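Aureochrome1-like protein (Ochromonas danica, PDB 6I20) probably senses blue light through a flavin mononucleotide held inside a PAS domain of the LOV type. Local coordinates at residues Val31-Gly36 with Ser46-Arg51; Pro59-Lys64 with Val81-Tyr86; Ser91-Gln96 with Gln116-Glu121. All blocks are in the same frame, centred on the assembly; numbering follows the deposited sequence.

Contact 1 of 3, residues Val31-Gly36 with Ser46-Arg51; sequences VYASQG and SEVLGR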
loop_
_atom_site.group_PDB
_atom_site.type_symbol
_atom_site.label_atom_id
_atom_site.label_comp_id
_atom_site.label_asym_id
_atom_site.label_seq_id
_atom_site.Cartn_x
_atom_site.Cartn_y
_atom_site.Cartn_z
ATOM N N VAL A 31 6.690 -5.628 6.346
ATOM C CA VAL A 31 6.901 -6.576 7.444
ATOM C C VAL A 31 5.678 -7.515 7.630
ATOM O O VAL A 31 5.791 -8.486 8.396
ATOM C CB VAL A 31 7.284 -5.926 8.794
ATOM C CG1 VAL A 31 8.659 -5.281 8.709
ATOM C CG2 VAL A 31 6.209 -4.945 9.242
ATOM N N TYR A 32 4.570 -7.269 6.933
ATOM C CA TYR A 32 3.415 -8.146 6.987
ATOM C C TYR A 32 2.647 -7.904 5.683
ATOM O O TYR A 32 2.451 -6.734 5.283
ATOM C CB TYR A 32 2.492 -7.802 8.192
ATOM C CG TYR A 32 1.378 -8.792 8.340
ATOM C CD1 TYR A 32 0.183 -8.627 7.643
ATOM C CD2 TYR A 32 1.539 -9.928 9.151
ATOM C CE1 TYR A 32 -0.842 -9.593 7.722
ATOM C CE2 TYR A 32 0.542 -10.875 9.258
ATOM C CZ TYR A 32 -0.631 -10.708 8.530
ATOM O OH TYR A 32 -1.623 -11.680 8.651
ATOM N N ALA A 33 2.178 -8.971 5.041
ATOM C CA ALA A 33 1.340 -8.835 3.834
ATOM C C ALA A 33 0.201 -9.798 3.928
ATOM O O ALA A 33 0.390 -10.964 4.277
ATOM C CB ALA A 33 2.142 -9.116 2.566
ATOM N N SER A 34 -1.004 -9.311 3.644
ATOM C CA SER A 34 -2.166 -10.189 3.706
ATOM C C SER A 34 -2.289 -11.132 2.540
ATOM O O SER A 34 -1.767 -10.865 1.444
ATOM C CB SER A 34 -3.468 -9.395 3.796
ATOM O OG SER A 34 -3.803 -8.805 2.559
ATOM N N GLN A 35 -3.027 -12.212 2.711
ATOM C CA GLN A 35 -3.318 -13.116 1.621
ATOM C C GLN A 35 -3.924 -12.422 0.426
ATOM O O GLN A 35 -3.590 -12.733 -0.701
ATOM C CB GLN A 35 -4.218 -14.289 2.087
ATOM C CG GLN A 35 -4.522 -15.275 0.960
ATOM C CD GLN A 35 -3.281 -15.956 0.441
ATOM O OE1 GLN A 35 -2.608 -16.645 1.223
ATOM N NE2 GLN A 35 -2.930 -15.740 -0.853
ATOM N N GLY A 36 -4.810 -11.473 0.676
ATOM C CA GLY A 36 -5.459 -10.743 -0.401
ATOM C C GLY A 36 -4.452 -9.982 -1.243
ATOM O O GLY A 36 -4.591 -9.920 -2.463
ATOM N N SER A 46 7.068 -14.808 0.532
ATOM C CA SER A 46 8.529 -14.822 0.598
ATOM C C SER A 46 9.183 -13.895 -0.420
ATOM O O SER A 46 10.395 -13.659 -0.297
ATOM C CB SER A 46 9.000 -16.260 0.376
ATOM O OG SER A 46 8.452 -16.739 -0.835
ATOM N N GLU A 47 8.441 -13.379 -1.389
ATOM C CA GLU A 47 8.940 -12.433 -2.371
ATOM C C GLU A 47 8.628 -10.995 -2.012
ATOM O O GLU A 47 9.083 -10.079 -2.686
ATOM C CB GLU A 47 8.337 -12.741 -3.757
ATOM C CG GLU A 47 8.775 -14.068 -4.297
ATOM C CD GLU A 47 8.135 -14.420 -5.602
ATOM O OE1 GLU A 47 6.893 -14.411 -5.716
ATOM O OE2 GLU A 47 8.884 -14.706 -6.559
ATOM N N VAL A 48 7.783 -10.778 -0.995
ATOM C CA VAL A 48 7.349 -9.415 -0.645
ATOM C C VAL A 48 7.898 -8.921 0.688
ATOM O O VAL A 48 8.244 -7.752 0.834
ATOM C CB VAL A 48 5.862 -9.230 -0.775
ATOM C CG1 VAL A 48 5.285 -9.676 -2.091
ATOM C CG2 VAL A 48 5.122 -9.811 0.336
ATOM N N LEU A 49 7.964 -9.796 1.700
ATOM C CA LEU A 49 8.508 -9.360 2.973
ATOM C C LEU A 49 9.944 -8.890 2.786
ATOM O O LEU A 49 10.716 -9.508 2.033
ATOM C CB LEU A 49 8.463 -10.448 4.012
ATOM C CG LEU A 49 7.075 -10.955 4.409
ATOM C CD1 LEU A 49 7.249 -12.116 5.356
ATOM C CD2 LEU A 49 6.184 -9.871 4.984
ATOM N N GLY A 50 10.297 -7.782 3.438
ATOM C CA GLY A 50 11.658 -7.220 3.322
ATOM C C GLY A 50 11.884 -6.326 2.126
ATOM O O GLY A 50 13.009 -5.842 1.931
ATOM N N ARG A 51 10.839 -6.110 1.325
ATOM C CA ARG A 51 10.893 -5.280 0.133
ATOM C C ARG A 51 10.017 -4.039 0.286
ATOM O O ARG A 51 8.961 -4.096 0.904
ATOM C CB ARG A 51 10.399 -6.085 -1.086
ATOM C CG ARG A 51 11.196 -7.370 -1.310
ATOM C CD ARG A 51 12.545 -7.052 -1.939
ATOM N NE ARG A 51 12.441 -6.113 -3.040
ATOM C CZ ARG A 51 12.117 -6.402 -4.308
ATOM N NH1 ARG A 51 12.005 -5.430 -5.147
ATOM N NH2 ARG A 51 11.944 -7.647 -4.741
#
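V31 meets L49 through its backbone, not through its side chain. The CB of V31 points away from 46-51, and methyl CD2 of L49 lies against the peptide link that follows, 3.6 Å from the carbonyl carbon C of V31. The same methyl is 3.6 Å from N of Y32, so a single branch of L49 touches both atoms of one peptide bond. Chi1 of -63° sets CG of L49 anti to its carbonyl carbon, and chi2, with CD1 anti to CA (175°), leaves CD2 facing that bond. Y32 offers little more than this backbone, since its CB also points away from 46-51.

A33 reverses the pattern. Its CB points toward the helical end of 46-51 and meets CG2 of V48 at 3.8 Å, both residues being buried. No hydrogen bond links the two segments, and the contact is one of aliphatic groups on backbone and on each other. The leucine is presented by a type II turn from V48 to R51, closed by R51 N to V48 O at 3.1 Å. G50 takes the third position of that turn with phi 84°, where a side chain would press on the carbonyl O of L49. Further on, S34 caps the helix that starts at Q35, its OG bonded to N of F37.

The joint thus fastens the short helix 45-48 to the edge strand of the PAS sheet. Paired with I20 through a classic bulge at V31 and Y32, strand 30-33 has strand 18-21 beside it, while F37 and L38 of helix 35-41 pack on V48.

Contact 2 of 3, residues Pro59-Lys64 with Val81-Tyr86; sequences PETDPK and VVLLNY. With FMN (flavin mononucleotide), chain E.
Y86 and T61 carry the two direct hydrogen bonds between the loop 59-62 and strand 81-86. The phenol OH of Y86 accepts from N of E60 at 2.8 Å, fairly straight (158°), while CD of P59 packs obliquely against its CZ. OG1 of T61, set anti to its carbonyl carbon by chi1 of -55°, donates to O of L84 at 2.7 Å and lies in plane at the Y86 ring edge. Apolar contacts flank this pair: CB of E60 on CD2 of L84 at 3.6 Å, and CG2 of T61 on CD1 of L83 at 3.9 Å.

A water bridges OE1 of E60 to the Y86 hydroxyl, and a second accepts from N of both D62 and L84. A phenylalanine in place of Y86 would probably leave N of E60 without its acceptor and the first water with one anchor fewer.

L84 O also receives ND2 of N85, 3.0 Å away and on the opposite face of the carbonyl from T61. This side chain reads the flavin edge with both ends: OD1 takes N3-H at 2.9 Å, nearly straight at 177°, and ND2 donates to O2. The shared carbonyl thereby couples the loop threonine to the asparagine that recognises the isoalloxazine.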
loop_
_atom_site.group_PDB
_atom_site.type_symbol
_atom_site.label_atom_id
_atom_site.label_comp_id
_atom_site.label_asym_id
_atom_site.label_seq_id
_atom_site.Cartn_x
_atom_site.Cartn_y
_atom_site.Cartn_z
ATOM N N PRO A 59 6.517 1.336 -15.924
ATOM C CA PRO A 59 6.647 2.470 -16.844
ATOM C C PRO A 59 5.403 3.308 -17.032
ATOM O O PRO A 59 5.526 4.488 -17.310
ATOM C CB PRO A 59 7.027 1.801 -18.167
ATOM C CG PRO A 59 7.648 0.567 -17.771
ATOM C CD PRO A 59 7.007 0.075 -16.525
ATOM N N GLU A 60 4.226 2.706 -16.927
ATOM C CA GLU A 60 3.016 3.508 -17.095
ATOM C C GLU A 60 2.436 4.035 -15.793
ATOM O O GLU A 60 1.452 4.744 -15.833
ATOM C CB GLU A 60 2.018 2.755 -17.931
ATOM C CG GLU A 60 2.579 2.557 -19.329
ATOM C CD GLU A 60 1.571 2.130 -20.347
ATOM O OE1 GLU A 60 1.598 0.950 -20.756
ATOM O OE2 GLU A 60 0.792 2.989 -20.768
ATOM N N THR A 61 3.092 3.776 -14.668
ATOM C CA THR A 61 2.694 4.393 -13.396
ATOM C C THR A 61 3.040 5.871 -13.422
ATOM O O THR A 61 4.124 6.247 -13.826
ATOM C CB THR A 61 3.465 3.730 -12.243
ATOM O OG1 THR A 61 3.275 2.318 -12.265
ATOM C CG2 THR A 61 3.023 4.277 -10.896
ATOM N N ASP A 62 2.120 6.729 -12.962
ATOM C CA ASP A 62 2.321 8.160 -13.007
ATOM C C ASP A 62 3.281 8.558 -11.872
ATOM O O ASP A 62 2.963 8.362 -10.709
ATOM C CB ASP A 62 0.959 8.857 -12.813
ATOM C CG ASP A 62 1.059 10.373 -12.888
ATOM O OD1 ASP A 62 2.171 10.951 -13.027
ATOM O OD2 ASP A 62 0.009 11.058 -12.795
ATOM N N PRO A 63 4.463 9.156 -12.190
ATOM C CA PRO A 63 5.361 9.593 -11.108
ATOM C C PRO A 63 4.738 10.637 -10.173
ATOM O O PRO A 63 5.151 10.755 -9.032
ATOM C CB PRO A 63 6.607 10.123 -11.856
ATOM C CG PRO A 63 6.103 10.420 -13.188
ATOM C CD PRO A 63 5.003 9.478 -13.516
ATOM N N LYS A 64 3.785 11.406 -10.672
ATOM C CA LYS A 64 3.097 12.376 -9.812
ATOM C C LYS A 64 2.266 11.706 -8.730
ATOM O O LYS A 64 2.169 12.250 -7.609
ATOM C CB LYS A 64 2.229 13.328 -10.651
ATOM C CG LYS A 64 3.008 14.214 -11.643
ATOM C CD LYS A 64 2.115 15.249 -12.329
ATOM C CE LYS A 64 1.832 14.865 -13.768
ATOM N NZ LYS A 64 0.860 15.700 -14.493
ATOM N N VAL A 81 -4.457 7.623 -3.082
ATOM C CA VAL A 81 -4.085 7.867 -4.500
ATOM C C VAL A 81 -4.672 6.747 -5.342
ATOM O O VAL A 81 -4.990 5.642 -4.834
ATOM C CB VAL A 81 -2.560 7.956 -4.790
ATOM C CG1 VAL A 81 -1.912 9.108 -4.052
ATOM C CG2 VAL A 81 -1.886 6.638 -4.508
ATOM N N VAL A 82 -4.820 7.016 -6.622
ATOM C CA VAL A 82 -5.140 5.962 -7.579
ATOM C C VAL A 82 -3.963 5.936 -8.551
ATOM O O VAL A 82 -3.611 6.970 -9.122
ATOM C CB VAL A 82 -6.476 6.194 -8.310
ATOM C CG1 VAL A 82 -6.659 5.186 -9.423
ATOM C CG2 VAL A 82 -7.608 6.044 -7.298
ATOM N N LEU A 83 -3.385 4.764 -8.719
ATOM C CA LEU A 83 -2.232 4.638 -9.630
ATOM C C LEU A 83 -2.190 3.269 -10.251
ATOM O O LEU A 83 -2.733 2.302 -9.738
ATOM C CB LEU A 83 -0.929 4.998 -8.917
ATOM C CG LEU A 83 -0.226 3.943 -8.077
ATOM C CD1 LEU A 83 1.099 4.495 -7.526
ATOM C CD2 LEU A 83 -1.052 3.437 -6.903
ATOM N N LEU A 84 -1.481 3.201 -11.391
ATOM C CA LEU A 84 -1.338 1.945 -12.105
ATOM C C LEU A 84 -0.248 1.096 -11.474
ATOM O O LEU A 84 0.855 1.589 -11.233
ATOM C CB LEU A 84 -1.019 2.235 -13.569
ATOM C CG LEU A 84 -1.191 1.030 -14.498
ATOM C CD1 LEU A 84 -2.665 0.721 -14.747
ATOM C CD2 LEU A 84 -0.457 1.253 -15.825
ATOM N N ASN A 85 -0.572 -0.155 -11.206
ATOM C CA ASN A 85 0.389 -1.092 -10.646
ATOM C C ASN A 85 0.441 -2.339 -11.540
ATOM O O ASN A 85 -0.380 -2.557 -12.423
ATOM C CB ASN A 85 0.008 -1.504 -9.217
ATOM C CG ASN A 85 0.453 -0.553 -8.129
ATOM O OD1 ASN A 85 0.144 -0.860 -6.950
ATOM N ND2 ASN A 85 1.213 0.500 -8.408
ATOM N N TYR A 86 1.493 -3.113 -11.295
ATOM C CA TYR A 86 1.889 -4.265 -12.105
ATOM C C TYR A 86 1.963 -5.517 -11.227
ATOM O O TYR A 86 2.580 -5.504 -10.145
ATOM C CB TYR A 86 3.289 -4.045 -12.704
ATOM C CG TYR A 86 3.329 -2.994 -13.791
ATOM C CD1 TYR A 86 3.242 -1.644 -13.485
ATOM C CD2 TYR A 86 3.484 -3.352 -15.126
ATOM C CE1 TYR A 86 3.276 -0.680 -14.464
ATOM C CE2 TYR A 86 3.549 -2.383 -16.109
ATOM C CZ TYR A 86 3.422 -1.039 -15.764
ATOM O OH TYR A 86 3.426 -0.003 -16.711
HETATM N N1 FMN E . 3.149 1.865 -3.906
HETATM C C2 FMN E . 2.434 1.256 -4.877
HETATM O O2 FMN E . 2.671 1.567 -6.068
HETATM N N3 FMN E . 1.491 0.315 -4.629
HETATM C C4 FMN E . 1.173 -0.071 -3.357
HETATM O O4 FMN E . 0.241 -0.897 -3.164
HETATM C C4A FMN E . 1.921 0.515 -2.295
HETATM N N5 FMN E . 1.668 0.153 -0.998
HETATM C C5A FMN E . 2.345 0.803 -0.020
HETATM C C6 FMN E . 2.100 0.479 1.332
HETATM C C7 FMN E . 2.749 1.096 2.350
HETATM C C7M FMN E . 2.430 0.740 3.819
HETATM C C8 FMN E . 3.728 2.113 2.079
HETATM C C8M FMN E . 4.439 2.814 3.191
HETATM C C9 FMN E . 3.988 2.446 0.772
HETATM C C9A FMN E . 3.318 1.848 -0.286
HETATM N N10 FMN E . 3.634 2.150 -1.635
HETATM C C10 FMN E . 2.903 1.544 -2.616
HETATM C "C1'" FMN E . 4.528 3.251 -1.974
HETATM C "C2'" FMN E . 6.010 2.892 -2.120
HETATM O "O2'" FMN E . 6.331 1.881 -1.153
HETATM C "C3'" FMN E . 6.855 4.128 -1.853
HETATM O "O3'" FMN E . 6.552 4.712 -0.574
HETATM C "C4'" FMN E . 6.757 5.206 -2.909
HETATM O "O4'" FMN E . 7.022 4.600 -4.186
HETATM C "C5'" FMN E . 7.827 6.322 -2.662
HETATM O "O5'" FMN E . 9.082 5.728 -2.188
HETATM P P FMN E . 10.431 6.566 -2.466
HETATM O O1P FMN E . 11.547 5.726 -1.979
HETATM O O2P FMN E . 10.475 6.813 -3.917
HETATM O O3P FMN E . 10.224 7.844 -1.665
HETATM O O HOH W 1 3.053 -0.714 -19.192
HETATM O O HOH W 2 -0.611 5.784 -12.546
#

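Contact 3 of 3, residues Ser91-Gln96 with Gln116-Glu121; sequences STFWNQ and QCKVSE. With FMN (flavin mononucleotide), chain E; EDO (1,2-ethanediol), chain F.
N95 and Q116 meet beside the flavin, their first torsions setting each CG. CG of N95 is anti to its backbone N (chi1 179°), whereas CG of Q116 is anti to its carbonyl carbon (chi1 -62°) and the bend at chi2 then turns the chain toward the flavin. The two amides cross obliquely, their planes 50° apart, with OD1 of N95 lying 3.4 Å from CB of Q116. Both amide nitrogens converge on O4 of FMN: NE2 of Q116 donates at 3.0 Å, and ND2 of N95 makes a weak bond at 3.1 Å. ND2 has its stronger partner in OD1 of N85, which probably fixes ND2, rather than OD1, as the end turned to O4. NE2 also makes a weak bond to N5 of the flavin.

Behind these groups runs an antiparallel ladder. Q96 N gives to C117 O at 2.8 Å and C117 N to Q96 O at 3.0 Å; N95 and K118 form the non-hydrogen-bonded pair beside them. V119 N donates to W94 O, and a water joins W94 N to V119 O.

On the other face of the sheet from N95, CB of W94 packs on CG2 of V119 at 3.8 Å. NE1 of the indole lies 3.8 Å from CG of E121, at the start of helix 121-130, whose A124 and L128 also touch the W94 side chain. OE1 of Q96 bonds to Y123 OH in that helix.

One hairpin therefore carries flavin-binding amides on one face and the seat of the C-terminal helix on the other. As in other LOV domains, where this glutamine is thought to reorient when a bond forms at the flavin, NE2 of Q116 within reach of O4 and N5 is consistent with a path from chromophore to sheet.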
loop_
_atom_site.group_PDB
_atom_site.type_symbol
_atom_site.label_atom_id
_atom_site.label_comp_id
_atom_site.label_asym_id
_atom_site.label_seq_id
_atom_site.Cartn_x
_atom_site.Cartn_y
_atom_site.Cartn_z
ATOM N N SER A 91 0.944 -8.043 -15.880
ATOM C CA SER A 91 -0.371 -7.480 -16.130
ATOM C C SER A 91 -0.564 -6.276 -15.198
ATOM O O SER A 91 0.023 -6.221 -14.117
ATOM C CB SER A 91 -1.475 -8.531 -15.923
ATOM O OG SER A 91 -1.556 -9.021 -14.595
ATOM N N THR A 92 -1.399 -5.345 -15.634
ATOM C CA THR A 92 -1.611 -4.111 -14.886
ATOM C C THR A 92 -2.994 -4.024 -14.299
ATOM O O THR A 92 -3.930 -4.665 -14.780
ATOM C CB THR A 92 -1.344 -2.866 -15.726
ATOM O OG1 THR A 92 -2.189 -2.845 -16.873
ATOM C CG2 THR A 92 0.128 -2.841 -16.196
ATOM N N PHE A 93 -3.098 -3.211 -13.257
ATOM C CA PHE A 93 -4.378 -2.922 -12.629
ATOM C C PHE A 93 -4.305 -1.545 -12.029
ATOM O O PHE A 93 -3.236 -1.082 -11.653
ATOM C CB PHE A 93 -4.741 -3.975 -11.578
ATOM C CG PHE A 93 -3.830 -4.043 -10.389
ATOM C CD1 PHE A 93 -2.646 -4.770 -10.446
ATOM C CD2 PHE A 93 -4.133 -3.400 -9.190
ATOM C CE1 PHE A 93 -1.788 -4.865 -9.357
ATOM C CE2 PHE A 93 -3.281 -3.503 -8.098
ATOM C CZ PHE A 93 -2.113 -4.227 -8.177
ATOM N N TRP A 94 -5.470 -0.915 -11.899
ATOM C CA TRP A 94 -5.561 0.360 -11.175
ATOM C C TRP A 94 -5.775 0.070 -9.698
ATOM O O TRP A 94 -6.649 -0.726 -9.343
ATOM C CB TRP A 94 -6.686 1.231 -11.726
ATOM C CG TRP A 94 -6.364 1.786 -13.071
ATOM C CD1 TRP A 94 -6.685 1.255 -14.290
ATOM C CD2 TRP A 94 -5.576 2.937 -13.329
ATOM N NE1 TRP A 94 -6.175 2.042 -15.294
ATOM C CE2 TRP A 94 -5.488 3.080 -14.734
ATOM C CE3 TRP A 94 -4.937 3.869 -12.517
ATOM C CZ2 TRP A 94 -4.809 4.129 -15.323
ATOM C CZ3 TRP A 94 -4.310 4.922 -13.087
ATOM C CH2 TRP A 94 -4.247 5.051 -14.480
ATOM N N ASN A 95 -4.989 0.732 -8.866
ATOM C CA ASN A 95 -4.966 0.516 -7.422
ATOM C C ASN A 95 -5.391 1.826 -6.763
ATOM O O ASN A 95 -4.702 2.834 -6.858
ATOM C CB ASN A 95 -3.528 0.147 -7.023
ATOM C CG ASN A 95 -3.309 -0.100 -5.549
ATOM O OD1 ASN A 95 -4.236 0.012 -4.739
ATOM N ND2 ASN A 95 -2.083 -0.480 -5.189
ATOM N N GLN A 96 -6.537 1.798 -6.043
ATOM C CA GLN A 96 -6.868 2.874 -5.102
ATOM C C GLN A 96 -6.217 2.515 -3.800
ATOM O O GLN A 96 -6.609 1.523 -3.131
ATOM C CB GLN A 96 -8.380 3.050 -4.951
ATOM C CG GLN A 96 -8.705 4.185 -4.007
ATOM C CD GLN A 96 -10.196 4.387 -3.879
ATOM O OE1 GLN A 96 -10.821 4.717 -4.832
ATOM N NE2 GLN A 96 -10.742 4.155 -2.699
ATOM N N GLN A 116 -4.901 -1.777 -0.430
ATOM C CA GLN A 116 -5.017 -1.706 -1.880
ATOM C C GLN A 116 -6.411 -2.154 -2.302
ATOM O O GLN A 116 -6.900 -3.186 -1.877
ATOM C CB GLN A 116 -3.989 -2.622 -2.551
ATOM C CG GLN A 116 -2.557 -2.239 -2.261
ATOM C CD GLN A 116 -1.964 -2.717 -0.957
ATOM O OE1 GLN A 116 -2.523 -3.585 -0.259
ATOM N NE2 GLN A 116 -0.756 -2.177 -0.614
ATOM N N CYS A 117 -7.017 -1.427 -3.218
ATOM C CA CYS A 117 -8.254 -1.844 -3.855
ATOM C C CYS A 117 -8.175 -1.729 -5.344
ATOM O O CYS A 117 -7.920 -0.661 -5.906
ATOM C CB CYS A 117 -9.413 -1.004 -3.347
ATOM S SG CYS A 117 -10.980 -1.550 -4.066
ATOM N N LYS A 118 -8.359 -2.851 -6.022
ATOM C CA LYS A 118 -8.411 -2.843 -7.472
ATOM C C LYS A 118 -9.683 -2.133 -7.911
ATOM O O LYS A 118 -10.779 -2.458 -7.449
ATOM C CB LYS A 118 -8.351 -4.249 -8.078
ATOM C CG LYS A 118 -8.455 -4.260 -9.598
ATOM C CD LYS A 118 -8.094 -5.619 -10.194
ATOM C CE LYS A 118 -9.183 -6.658 -9.924
ATOM N NZ LYS A 118 -10.474 -6.265 -10.529
ATOM N N VAL A 119 -9.530 -1.171 -8.800
ATOM C CA VAL A 119 -10.642 -0.413 -9.365
ATOM C C VAL A 119 -10.605 -0.449 -10.897
ATOM O O VAL A 119 -9.552 -0.728 -11.476
ATOM C CB VAL A 119 -10.669 1.033 -8.827
ATOM C CG1 VAL A 119 -10.757 1.029 -7.315
ATOM C CG2 VAL A 119 -9.464 1.841 -9.262
ATOM N N SER A 120 -11.728 -0.163 -11.546
ATOM C CA SER A 120 -11.790 -0.173 -13.005
ATOM C C SER A 120 -11.088 1.046 -13.571
ATOM O O SER A 120 -10.902 2.043 -12.892
ATOM C CB SER A 120 -13.243 -0.199 -13.485
ATOM O OG SER A 120 -13.949 1.000 -13.154
ATOM N N GLU A 121 -10.714 0.954 -14.838
ATOM C CA GLU A 121 -10.120 2.074 -15.566
ATOM C C GLU A 121 -11.085 3.275 -15.585
ATOM O O GLU A 121 -10.656 4.415 -15.384
ATOM C CB GLU A 121 -9.791 1.628 -16.990
ATOM C CG GLU A 121 -8.968 2.605 -17.798
ATOM C CD GLU A 121 -8.730 2.087 -19.215
ATOM O OE1 GLU A 121 -8.050 1.096 -19.383
ATOM O OE2 GLU A 121 -9.287 2.684 -20.122
HETATM N N1 FMN E . 3.149 1.865 -3.906
HETATM C C2 FMN E . 2.434 1.256 -4.877
HETATM O O2 FMN E . 2.671 1.567 -6.068
HETATM N N3 FMN E . 1.491 0.315 -4.629
HETATM C C4 FMN E . 1.173 -0.071 -3.357
HETATM O O4 FMN E . 0.241 -0.897 -3.164
HETATM C C4A FMN E . 1.921 0.515 -2.295
HETATM N N5 FMN E . 1.668 0.153 -0.998
HETATM C C5A FMN E . 2.345 0.803 -0.020
HETATM C C6 FMN E . 2.100 0.479 1.332
HETATM C C7 FMN E . 2.749 1.096 2.350
HETATM C C7M FMN E . 2.430 0.740 3.819
HETATM C C8 FMN E . 3.728 2.113 2.079
HETATM C C8M FMN E . 4.439 2.814 3.191
HETATM C C9 FMN E . 3.988 2.446 0.772
HETATM C C9A FMN E . 3.318 1.848 -0.286
HETATM N N10 FMN E . 3.634 2.150 -1.635
HETATM C C10 FMN E . 2.903 1.544 -2.616
HETATM C "C1'" FMN E . 4.528 3.251 -1.974
HETATM C "C2'" FMN E . 6.010 2.892 -2.120
HETATM O "O2'" FMN E . 6.331 1.881 -1.153
HETATM C "C3'" FMN E . 6.855 4.128 -1.853
HETATM O "O3'" FMN E . 6.552 4.712 -0.574
HETATM C "C4'" FMN E . 6.757 5.206 -2.909
HETATM O "O4'" FMN E . 7.022 4.600 -4.186
HETATM C "C5'" FMN E . 7.827 6.322 -2.662
HETATM O "O5'" FMN E . 9.082 5.728 -2.188
HETATM P P FMN E . 10.431 6.566 -2.466
HETATM O O1P FMN E . 11.547 5.726 -1.979
HETATM O O2P FMN E . 10.475 6.813 -3.917
HETATM O O3P FMN E . 10.224 7.844 -1.665
HETATM C C1 EDO F . -8.721 -7.667 -5.079
HETATM O O1 EDO F . -9.099 -8.570 -4.055
HETATM C C2 EDO F . -9.776 -6.568 -5.158
HETATM O O2 EDO F . -9.301 -5.293 -4.701
HETATM O O HOH W 3 -7.822 -2.290 -12.899
HETATM O O HOH W 4 -5.021 0.545 -17.964
#

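How the contacts relate
From the N terminus onward the three contacts come strictly in series: each closes before the next opens, and none nests or crosses. Contact 1 closes a mostly helical loop running from strand 30-33 to helix 45-48. Contact 2 closes a longer one that holds most of helix 63-75 and leads into strand 79-86. Contact 3 closes the hairpin of strands 92-103 and 109-119. Contacts 2 and 3 touch through neighbouring strands, with N85 N bonded to F93 O, and both reach the flavin. Contact 1 stands apart, its centre about 20 Å from that of contact 2, on the opposite edge strand of the same five-stranded sheet.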